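Local atomic coordinates of putative hyaluronoglucosaminidase (Clostridium perfringens, PDB entry 6PWI), a protein that probably acts as a hexosaminidase of glycoside hydrolase family 84, this chain being the part of a longer, probably cell-wall-anchored protein that includes the catalytic barrel. Residues 33-38 against 455-460; 205-210 against 442-447; 435-440 against 459-464. All blocks are in the same frame, centred on the assembly; numbering follows the deposited sequence.

Contact 1: residues 33-38 against 455-460; sequences EYEIYP and WKDSFK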
loop_
_atom_site.group_PDB
_atom_site.type_symbol
_atom_site.label_atom_id
_atom_site.label_comp_id
_atom_site.label_asym_id
_atom_site.label_seq_id
_atom_site.Cartn_x
_atom_site.Cartn_y
_atom_site.Cartn_z
ATOM N N GLU A 33 14.983 15.116 -15.205
ATOM C CA GLU A 33 13.584 15.329 -14.858
ATOM C C GLU A 33 13.261 14.697 -13.500
ATOM O O GLU A 33 13.976 13.816 -13.029
ATOM C CB GLU A 33 12.701 14.850 -16.013
ATOM C CG GLU A 33 12.957 15.638 -17.291
ATOM C CD GLU A 33 12.294 15.159 -18.577
ATOM O OE1 GLU A 33 12.307 15.920 -19.575
ATOM O OE2 GLU A 33 11.772 14.029 -18.591
ATOM N N TYR A 34 12.183 15.167 -12.859
ATOM C CA TYR A 34 11.849 14.776 -11.496
ATOM C C TYR A 34 11.227 13.382 -11.455
ATOM O O TYR A 34 10.455 13.007 -12.339
ATOM C CB TYR A 34 10.906 15.790 -10.845
ATOM C CG TYR A 34 11.404 17.210 -10.896
ATOM C CD1 TYR A 34 12.638 17.547 -10.360
ATOM C CD2 TYR A 34 10.651 18.214 -11.486
ATOM C CE1 TYR A 34 13.116 18.846 -10.411
ATOM C CE2 TYR A 34 11.112 19.521 -11.538
ATOM C CZ TYR A 34 12.351 19.837 -11.002
ATOM O OH TYR A 34 12.819 21.120 -11.041
ATOM N N GLU A 35 11.584 12.628 -10.406
ATOM C CA GLU A 35 10.956 11.350 -10.109
ATOM C C GLU A 35 9.698 11.604 -9.280
ATOM O O GLU A 35 9.777 12.090 -8.151
ATOM C CB GLU A 35 11.945 10.426 -9.395
ATOM C CG GLU A 35 11.322 9.149 -8.872
ATOM C CD GLU A 35 12.323 8.209 -8.222
ATOM O OE1 GLU A 35 13.205 7.697 -8.944
ATOM O OE2 GLU A 35 12.230 8.001 -6.992
ATOM N N ILE A 36 8.543 11.281 -9.871
ATOM C CA ILE A 36 7.255 11.448 -9.222
ATOM C C ILE A 36 6.518 10.111 -9.225
ATOM O O ILE A 36 6.331 9.506 -10.280
ATOM C CB ILE A 36 6.438 12.545 -9.926
ATOM C CG1 ILE A 36 7.154 13.895 -9.868
ATOM C CG2 ILE A 36 5.038 12.631 -9.342
ATOM C CD1 ILE A 36 6.653 14.884 -10.890
ATOM N N TYR A 37 6.098 9.672 -8.031
ATOM C CA TYR A 37 5.267 8.488 -7.876
ATOM C C TYR A 37 3.974 8.873 -7.166
ATOM O O TYR A 37 4.006 9.643 -6.209
ATOM C CB TYR A 37 6.005 7.404 -7.086
ATOM C CG TYR A 37 6.956 6.575 -7.908
ATOM C CD1 TYR A 37 6.489 5.519 -8.676
ATOM C CD2 TYR A 37 8.316 6.855 -7.937
ATOM C CE1 TYR A 37 7.352 4.758 -9.446
ATOM C CE2 TYR A 37 9.194 6.106 -8.706
ATOM C CZ TYR A 37 8.707 5.051 -9.462
ATOM O OH TYR A 37 9.547 4.287 -10.224
ATOM N N PRO A 38 2.800 8.342 -7.578
ATOM C CA PRO A 38 2.698 7.435 -8.723
ATOM C C PRO A 38 3.074 8.154 -10.015
ATOM O O PRO A 38 3.077 9.380 -10.050
ATOM C CB PRO A 38 1.204 7.076 -8.753
ATOM C CG PRO A 38 0.742 7.328 -7.336
ATOM C CD PRO A 38 1.504 8.569 -6.920
ATOM N N TRP A 455 9.290 -0.959 -7.451
ATOM C CA TRP A 455 9.749 -1.656 -6.267
ATOM C C TRP A 455 11.079 -1.069 -5.790
ATOM O O TRP A 455 11.230 -0.718 -4.625
ATOM C CB TRP A 455 9.842 -3.149 -6.573
ATOM C CG TRP A 455 10.271 -4.006 -5.424
ATOM C CD1 TRP A 455 9.740 -4.049 -4.166
ATOM C CD2 TRP A 455 11.321 -4.986 -5.447
ATOM N NE1 TRP A 455 10.390 -4.979 -3.401
ATOM C CE2 TRP A 455 11.366 -5.570 -4.160
ATOM C CE3 TRP A 455 12.224 -5.422 -6.427
ATOM C CZ2 TRP A 455 12.281 -6.572 -3.836
ATOM C CZ3 TRP A 455 13.128 -6.410 -6.106
ATOM C CH2 TRP A 455 13.152 -6.976 -4.828
ATOM N N LYS A 456 12.032 -0.933 -6.714
ATOM C CA LYS A 456 13.360 -0.449 -6.372
ATOM C C LYS A 456 13.290 1.003 -5.890
ATOM O O LYS A 456 13.966 1.383 -4.932
ATOM C CB LYS A 456 14.298 -0.617 -7.573
ATOM C CG LYS A 456 15.771 -0.377 -7.279
ATOM C CD LYS A 456 16.621 -0.167 -8.509
ATOM C CE LYS A 456 18.062 0.142 -8.156
ATOM N NZ LYS A 456 18.827 0.618 -9.334
ATOM N N ASP A 457 12.460 1.817 -6.554
ATOM C CA ASP A 457 12.436 3.243 -6.273
ATOM C C ASP A 457 11.795 3.508 -4.915
ATOM O O ASP A 457 12.068 4.534 -4.300
ATOM C CB ASP A 457 11.778 4.046 -7.397
ATOM C CG ASP A 457 12.600 4.085 -8.675
ATOM O OD1 ASP A 457 13.825 3.831 -8.597
ATOM O OD2 ASP A 457 12.008 4.352 -9.742
ATOM N N SER A 458 10.967 2.568 -4.451
ATOM C CA SER A 458 10.185 2.756 -3.243
ATOM C C SER A 458 11.072 2.874 -2.003
ATOM O O SER A 458 10.752 3.641 -1.095
ATOM C CB SER A 458 9.156 1.670 -3.090
ATOM O OG SER A 458 9.763 0.423 -2.793
ATOM N N PHE A 459 12.186 2.135 -1.965
ATOM C CA PHE A 459 12.942 2.020 -0.725
ATOM C C PHE A 459 13.425 3.378 -0.216
ATOM O O PHE A 459 13.454 3.601 0.992
ATOM C CB PHE A 459 13.975 0.887 -0.789
ATOM C CG PHE A 459 13.302 -0.459 -0.876
ATOM C CD1 PHE A 459 12.819 -1.094 0.262
ATOM C CD2 PHE A 459 13.065 -1.038 -2.116
ATOM C CE1 PHE A 459 12.136 -2.297 0.162
ATOM C CE2 PHE A 459 12.389 -2.244 -2.214
ATOM C CZ PHE A 459 11.925 -2.866 -1.076
ATOM N N LYS A 460 13.767 4.298 -1.125
ATOM C CA LYS A 460 14.269 5.594 -0.692
ATOM C C LYS A 460 13.173 6.382 0.030
ATOM O O LYS A 460 13.469 7.181 0.915
ATOM C CB LYS A 460 14.910 6.380 -1.842
ATOM C CG LYS A 460 13.946 6.990 -2.850
ATOM C CD LYS A 460 14.631 7.723 -3.989
ATOM C CE LYS A 460 15.050 6.808 -5.117
ATOM N NZ LYS A 460 13.875 6.417 -5.927
#

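Contact 2: residues 205-210 against 442-447; sequences DFKMNS and YGWNRA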
loop_
_atom_site.group_PDB
_atom_site.type_symbol
_atom_site.label_atom_id
_atom_site.label_comp_id
_atom_site.label_asym_id
_atom_site.label_seq_id
_atom_site.Cartn_x
_atom_site.Cartn_y
_atom_site.Cartn_z
ATOM N N ASP A 205 1.092 10.469 0.872
ATOM C CA ASP A 205 2.216 10.935 0.074
ATOM C C ASP A 205 2.182 10.333 -1.331
ATOM O O ASP A 205 2.890 10.816 -2.209
ATOM C CB ASP A 205 3.560 10.681 0.766
ATOM C CG ASP A 205 3.901 11.664 1.881
ATOM O OD1 ASP A 205 3.249 12.736 1.959
ATOM O OD2 ASP A 205 4.827 11.357 2.675
ATOM N N PHE A 206 1.364 9.289 -1.550
ATOM C CA PHE A 206 1.307 8.643 -2.856
ATOM C C PHE A 206 -0.124 8.607 -3.399
ATOM O O PHE A 206 -0.454 7.788 -4.255
ATOM C CB PHE A 206 2.095 7.327 -2.847
ATOM C CG PHE A 206 3.503 7.507 -2.342
ATOM C CD1 PHE A 206 4.462 8.147 -3.118
ATOM C CD2 PHE A 206 3.856 7.088 -1.066
ATOM C CE1 PHE A 206 5.746 8.347 -2.633
ATOM C CE2 PHE A 206 5.139 7.296 -0.579
ATOM C CZ PHE A 206 6.081 7.927 -1.365
ATOM N N LYS A 207 -0.962 9.530 -2.906
ATOM C CA LYS A 207 -2.268 9.830 -3.481
ATOM C C LYS A 207 -3.278 8.717 -3.199
ATOM O O LYS A 207 -4.268 8.586 -3.917
ATOM C CB LYS A 207 -2.157 10.112 -4.983
ATOM C CG LYS A 207 -1.193 11.225 -5.373
ATOM C CD LYS A 207 -1.343 11.630 -6.823
ATOM C CE LYS A 207 -0.525 12.840 -7.211
ATOM N NZ LYS A 207 0.922 12.530 -7.262
ATOM N N MET A 208 -3.039 7.923 -2.148
ATOM C CA MET A 208 -4.028 6.960 -1.687
ATOM C C MET A 208 -5.195 7.711 -1.046
ATOM O O MET A 208 -5.007 8.805 -0.517
ATOM C CB MET A 208 -3.419 5.977 -0.681
ATOM C CG MET A 208 -2.565 4.919 -1.350
ATOM S SD MET A 208 -1.986 3.637 -0.212
ATOM C CE MET A 208 -2.192 2.170 -1.219
ATOM N N ASN A 209 -6.397 7.118 -1.095
ATOM C CA ASN A 209 -7.579 7.821 -0.622
ATOM C C ASN A 209 -8.372 6.987 0.387
ATOM O O ASN A 209 -9.427 7.425 0.833
ATOM C CB ASN A 209 -8.426 8.374 -1.779
ATOM C CG ASN A 209 -9.017 7.336 -2.719
ATOM O OD1 ASN A 209 -9.012 6.136 -2.438
ATOM N ND2 ASN A 209 -9.563 7.791 -3.837
ATOM N N SER A 210 -7.864 5.800 0.758
ATOM C CA SER A 210 -8.673 4.841 1.494
ATOM C C SER A 210 -7.851 4.093 2.535
ATOM O O SER A 210 -6.861 3.445 2.200
ATOM C CB SER A 210 -9.312 3.855 0.556
ATOM O OG SER A 210 -10.256 4.500 -0.280
ATOM N N TYR A 442 0.342 1.507 -8.836
ATOM C CA TYR A 442 -0.461 0.726 -9.760
ATOM C C TYR A 442 -1.897 1.243 -9.793
ATOM O O TYR A 442 -2.505 1.323 -10.855
ATOM C CB TYR A 442 -0.421 -0.755 -9.381
ATOM C CG TYR A 442 -1.329 -1.650 -10.186
ATOM C CD1 TYR A 442 -1.116 -1.869 -11.540
ATOM C CD2 TYR A 442 -2.400 -2.298 -9.594
ATOM C CE1 TYR A 442 -1.940 -2.701 -12.283
ATOM C CE2 TYR A 442 -3.228 -3.143 -10.318
ATOM C CZ TYR A 442 -2.997 -3.344 -11.666
ATOM O OH TYR A 442 -3.817 -4.167 -12.380
ATOM N N GLY A 443 -2.435 1.576 -8.616
ATOM C CA GLY A 443 -3.821 2.000 -8.502
ATOM C C GLY A 443 -4.076 3.305 -9.248
ATOM O O GLY A 443 -5.143 3.471 -9.843
ATOM N N TRP A 444 -3.082 4.205 -9.213
ATOM C CA TRP A 444 -3.176 5.519 -9.830
ATOM C C TRP A 444 -2.992 5.421 -11.346
ATOM O O TRP A 444 -3.847 5.893 -12.101
ATOM C CB TRP A 444 -2.186 6.507 -9.196
ATOM C CG TRP A 444 -2.275 7.885 -9.783
ATOM C CD1 TRP A 444 -1.574 8.366 -10.850
ATOM C CD2 TRP A 444 -3.131 8.960 -9.354
ATOM N NE1 TRP A 444 -1.932 9.660 -11.115
ATOM C CE2 TRP A 444 -2.884 10.054 -10.215
ATOM C CE3 TRP A 444 -4.079 9.112 -8.331
ATOM C CZ2 TRP A 444 -3.552 11.275 -10.084
ATOM C CZ3 TRP A 444 -4.742 10.316 -8.205
ATOM C CH2 TRP A 444 -4.478 11.384 -9.068
ATOM N N ASN A 445 -1.876 4.803 -11.768
ATOM C CA ASN A 445 -1.488 4.714 -13.168
ATOM C C ASN A 445 -1.175 3.261 -13.511
ATOM O O ASN A 445 -0.073 2.793 -13.239
ATOM C CB ASN A 445 -0.255 5.579 -13.458
ATOM C CG ASN A 445 0.134 5.630 -14.924
ATOM O OD1 ASN A 445 -0.157 4.712 -15.691
ATOM N ND2 ASN A 445 0.802 6.701 -15.328
ATOM N N ARG A 446 -2.133 2.577 -14.149
ATOM C CA ARG A 446 -2.023 1.149 -14.394
ATOM C C ARG A 446 -1.035 0.834 -15.516
ATOM O O ARG A 446 -0.142 0.012 -15.334
ATOM C CB ARG A 446 -3.396 0.532 -14.653
ATOM C CG ARG A 446 -4.146 0.185 -13.379
ATOM C CD ARG A 446 -5.564 -0.156 -13.772
ATOM N NE ARG A 446 -6.562 0.216 -12.785
ATOM C CZ ARG A 446 -7.863 0.300 -13.061
ATOM N NH1 ARG A 446 -8.287 0.053 -14.292
ATOM N NH2 ARG A 446 -8.729 0.636 -12.114
ATOM N N ALA A 447 -1.205 1.459 -16.682
ATOM C CA ALA A 447 -0.431 1.063 -17.850
ATOM C C ALA A 447 1.064 1.290 -17.623
ATOM O O ALA A 447 1.882 0.491 -18.080
ATOM C CB ALA A 447 -0.924 1.768 -19.089
#

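Contact 3: residues 435-440 against 459-464; sequences ALFAIA and FKYIEP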
loop_
_atom_site.group_PDB
_atom_site.type_symbol
_atom_site.label_atom_id
_atom_site.label_comp_id
_atom_site.label_asym_id
_atom_site.label_seq_id
_atom_site.Cartn_x
_atom_site.Cartn_y
_atom_site.Cartn_z
ATOM N N ALA A 435 4.387 -2.659 -0.079
ATOM C CA ALA A 435 3.197 -2.973 -0.854
ATOM C C ALA A 435 2.310 -1.740 -1.012
ATOM O O ALA A 435 1.713 -1.544 -2.070
ATOM C CB ALA A 435 2.456 -4.111 -0.215
ATOM N N LEU A 436 2.232 -0.900 0.028
ATOM C CA LEU A 436 1.416 0.302 -0.069
ATOM C C LEU A 436 1.895 1.131 -1.256
ATOM O O LEU A 436 1.083 1.583 -2.060
ATOM C CB LEU A 436 1.462 1.099 1.239
ATOM C CG LEU A 436 0.227 0.974 2.132
ATOM C CD1 LEU A 436 0.114 -0.424 2.728
ATOM C CD2 LEU A 436 0.263 2.014 3.240
ATOM N N PHE A 437 3.221 1.286 -1.374
ATOM C CA PHE A 437 3.812 2.004 -2.491
ATOM C C PHE A 437 3.372 1.377 -3.813
ATOM O O PHE A 437 2.993 2.099 -4.732
ATOM C CB PHE A 437 5.335 2.024 -2.375
ATOM C CG PHE A 437 6.016 3.029 -3.268
ATOM C CD1 PHE A 437 6.319 4.301 -2.801
ATOM C CD2 PHE A 437 6.361 2.704 -4.574
ATOM C CE1 PHE A 437 6.965 5.219 -3.621
ATOM C CE2 PHE A 437 6.999 3.627 -5.393
ATOM C CZ PHE A 437 7.311 4.879 -4.913
ATOM N N ALA A 438 3.407 0.035 -3.888
ATOM C CA ALA A 438 3.090 -0.674 -5.118
ATOM C C ALA A 438 1.644 -0.412 -5.526
ATOM O O ALA A 438 1.389 0.026 -6.650
ATOM C CB ALA A 438 3.372 -2.144 -4.973
ATOM N N ILE A 439 0.713 -0.653 -4.595
ATOM C CA ILE A 439 -0.716 -0.494 -4.838
ATOM C C ILE A 439 -1.050 0.961 -5.178
ATOM O O ILE A 439 -1.907 1.215 -6.019
ATOM C CB ILE A 439 -1.533 -1.024 -3.641
ATOM C CG1 ILE A 439 -1.275 -2.513 -3.397
ATOM C CG2 ILE A 439 -3.015 -0.722 -3.787
ATOM C CD1 ILE A 439 -1.281 -3.357 -4.639
ATOM N N ALA A 440 -0.363 1.910 -4.532
ATOM C CA ALA A 440 -0.582 3.322 -4.783
ATOM C C ALA A 440 -0.230 3.651 -6.231
ATOM O O ALA A 440 -1.024 4.277 -6.930
ATOM C CB ALA A 440 0.222 4.153 -3.818
ATOM N N PHE A 459 12.186 2.135 -1.965
ATOM C CA PHE A 459 12.942 2.020 -0.725
ATOM C C PHE A 459 13.425 3.378 -0.216
ATOM O O PHE A 459 13.454 3.601 0.992
ATOM C CB PHE A 459 13.975 0.887 -0.789
ATOM C CG PHE A 459 13.302 -0.459 -0.876
ATOM C CD1 PHE A 459 12.819 -1.094 0.262
ATOM C CD2 PHE A 459 13.065 -1.038 -2.116
ATOM C CE1 PHE A 459 12.136 -2.297 0.162
ATOM C CE2 PHE A 459 12.389 -2.244 -2.214
ATOM C CZ PHE A 459 11.925 -2.866 -1.076
ATOM N N LYS A 460 13.767 4.298 -1.125
ATOM C CA LYS A 460 14.269 5.594 -0.692
ATOM C C LYS A 460 13.173 6.382 0.030
ATOM O O LYS A 460 13.469 7.181 0.915
ATOM C CB LYS A 460 14.910 6.380 -1.842
ATOM C CG LYS A 460 13.946 6.990 -2.850
ATOM C CD LYS A 460 14.631 7.723 -3.989
ATOM C CE LYS A 460 15.050 6.808 -5.117
ATOM N NZ LYS A 460 13.875 6.417 -5.927
ATOM N N TYR A 461 11.909 6.134 -0.334
ATOM C CA TYR A 461 10.777 6.805 0.283
ATOM C C TYR A 461 10.427 6.151 1.616
ATOM O O TYR A 461 10.067 6.838 2.567
ATOM C CB TYR A 461 9.573 6.793 -0.657
ATOM C CG TYR A 461 9.845 7.496 -1.955
ATOM C CD1 TYR A 461 9.854 8.881 -2.024
ATOM C CD2 TYR A 461 10.138 6.776 -3.107
ATOM C CE1 TYR A 461 10.124 9.537 -3.215
ATOM C CE2 TYR A 461 10.411 7.419 -4.305
ATOM C CZ TYR A 461 10.403 8.804 -4.357
ATOM O OH TYR A 461 10.662 9.449 -5.531
ATOM N N ILE A 462 10.527 4.820 1.668
ATOM C CA ILE A 462 10.141 4.087 2.859
ATOM C C ILE A 462 11.177 4.325 3.950
ATOM O O ILE A 462 10.818 4.502 5.110
ATOM C CB ILE A 462 9.959 2.589 2.545
ATOM C CG1 ILE A 462 8.884 2.390 1.476
ATOM C CG2 ILE A 462 9.675 1.795 3.817
ATOM C CD1 ILE A 462 8.847 1.005 0.896
ATOM N N GLU A 463 12.455 4.329 3.559
ATOM C CA GLU A 463 13.556 4.373 4.508
ATOM C C GLU A 463 14.691 5.220 3.933
ATOM O O GLU A 463 15.605 4.693 3.298
ATOM C CB GLU A 463 14.004 2.950 4.860
ATOM C CG GLU A 463 15.278 2.891 5.682
ATOM C CD GLU A 463 15.262 3.786 6.911
ATOM O OE1 GLU A 463 14.490 3.484 7.845
ATOM O OE2 GLU A 463 16.000 4.804 6.923
ATOM N N PRO A 464 14.685 6.555 4.164
ATOM C CA PRO A 464 15.631 7.463 3.507
ATOM C C PRO A 464 17.099 7.298 3.903
ATOM O O PRO A 464 17.985 7.651 3.133
ATOM C CB PRO A 464 15.143 8.868 3.903
ATOM C CG PRO A 464 13.745 8.650 4.450
ATOM C CD PRO A 464 13.760 7.264 5.060
#

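Contact 1: residues 33-38 against 455-460
Y37 meets D457 through its phenol: the OH donates to D457 OD2 at 2.5 Å, and the carboxylate oxygen lies at the edge of the ring, in its plane. The two side chains cross at about a right angle, with the carboxylate turned 62° from the ring, and the oxygen receives the bond on its anti lone pair, away from OD1. D457 CB, 3.6 Å from Y37 CE2, lies well out of the ring plane, while OD2 meets the edge.

E35 comes in beside the tyrosine. Its CG is anti to the backbone N (chi1 172°) and the chain stays extended beyond it, which carries the carboxylate across to the helix. There K460 arrives from the opposite direction, and its NZ makes a salt bridge of 2.5 Å to E35 OE2, on the syn lone pair; OE2 is also hydrogen-bonded to Y461 OH. The lysine chain bends at both of its last two torsions; this hooks NZ back over its own helical turn, where it also donates to D457 O at 3.1 Å. E35 OE1 and D457 OD2 stand 3.6 Å apart, a like-charge approach that K460, together with the salt bridge from K453 to D457, would be expected to ease.

Residues 33-38 are the N-terminal stretch of the model that leads into strand 43-46 of the N-terminal domain, and this network ties it to helix 451-462. I36 packs on helix 144-158 of that domain, while the Y37 ring also meets F437 of helix 433-444.

Contact 2: residues 205-210 against 442-447
K207 lays its aliphatic chain over one face of the W444 indole. CD sits above the six-membered ring, 3.7 Å from the ring centroid and only 5° off the normal, a CH-pi contact, while CB touches nearer the rim, 4.0 Å from W444 CE3. The ammonium lies further off: NZ is 5.6 Å from the same centroid, so any cation-pi attraction is weak. A bend at chi4 (71°) follows an otherwise extended chain and takes NZ to its polar partner, S153 OG on helix 144-158.

The indole is held in its turn by D173, whose OD1 accepts from W444 NE1, and P38 also packs against the tryptophan. R180 of the first barrel strand, 179-184, bonds K207 O through NH2. Both polar side-chain ends are therefore met by residues of the N-terminal domain, leaving hydrocarbon and ring face to fill this buried place.

The arrangement belongs to a (beta/alpha)8 barrel where it closes. K207 lies in the loop between helix 193-204 and the second strand, 210-213, and W444 ends helix 433-444, which follows the eighth strand, 418-423; they meet at the end of the barrel opposite the catalytic face.

Contact 3: residues 435-440 against 459-464
F437 barely overlaps the ring of Y461. The two planes are near parallel, 21° apart, but slid past each other so far that the centroids are 5.5 Å apart. F437 CE1 and CZ approach the CD2 side of Y461 obliquely: F437 CE1 is 3.6 Å from Y461 CD2, and F437 CZ follows at 3.9 Å from the same atom. It is apolar packing of two slipped rings rather than a full stack. F437 reaches it with CG anti to the backbone N (chi1 -165°), which sends the phenyl outward from its helix toward helix 451-462. I462, one residue on from Y461, brings the end of its side chain nearer to the first helix and is partly covered by it, though its closest atom stays 4.9 Å away.

The two segments belong to consecutive helices of the catalytic domain. Helix 433-444 is the one that follows the last strand of the (beta/alpha)8 barrel, and its inner side chains, L436 and I439, rest on that strand, 418-423. F437 faces outward instead, toward the helix that comes next in the chain, so the pair joins the barrel wall to an element added outside it.

F206, from the loop before strand 210-213, makes edge-to-face contacts with both rings and joins them in an aromatic cluster. The Y461 ring has the chain of its neighbour K460 over one face, CG lying 3.8 Å above the plane toward the rim, and its hydroxyl is hydrogen-bonded to E35 OE2. The helix ends just beyond: E463 N still bonds to F459 O at 2.8 Å, but E463 itself has left helical geometry and pairs its OE1 with S537 OG.

How the contacts relate
Contact 2 is the most deeply buried of the three in its side chains, a lysine chain on an indole face; contact 1 is only partly buried and is built of charges and a phenol, and contact 3 lies between them, purely apolar across its rings. Contacts 1 and 3 share helix 451-462, on overlapping stretches of it, while contacts 2 and 3 share helix 433-444. Residues 33-38 touch all of this: P38 packs on W444 and on F206 O, and E35 OE2, gripped by both K460 and Y461, joins contact 1 to contact 3. The N-terminal stretch thus runs along the seam between the barrel helix and the outer helix.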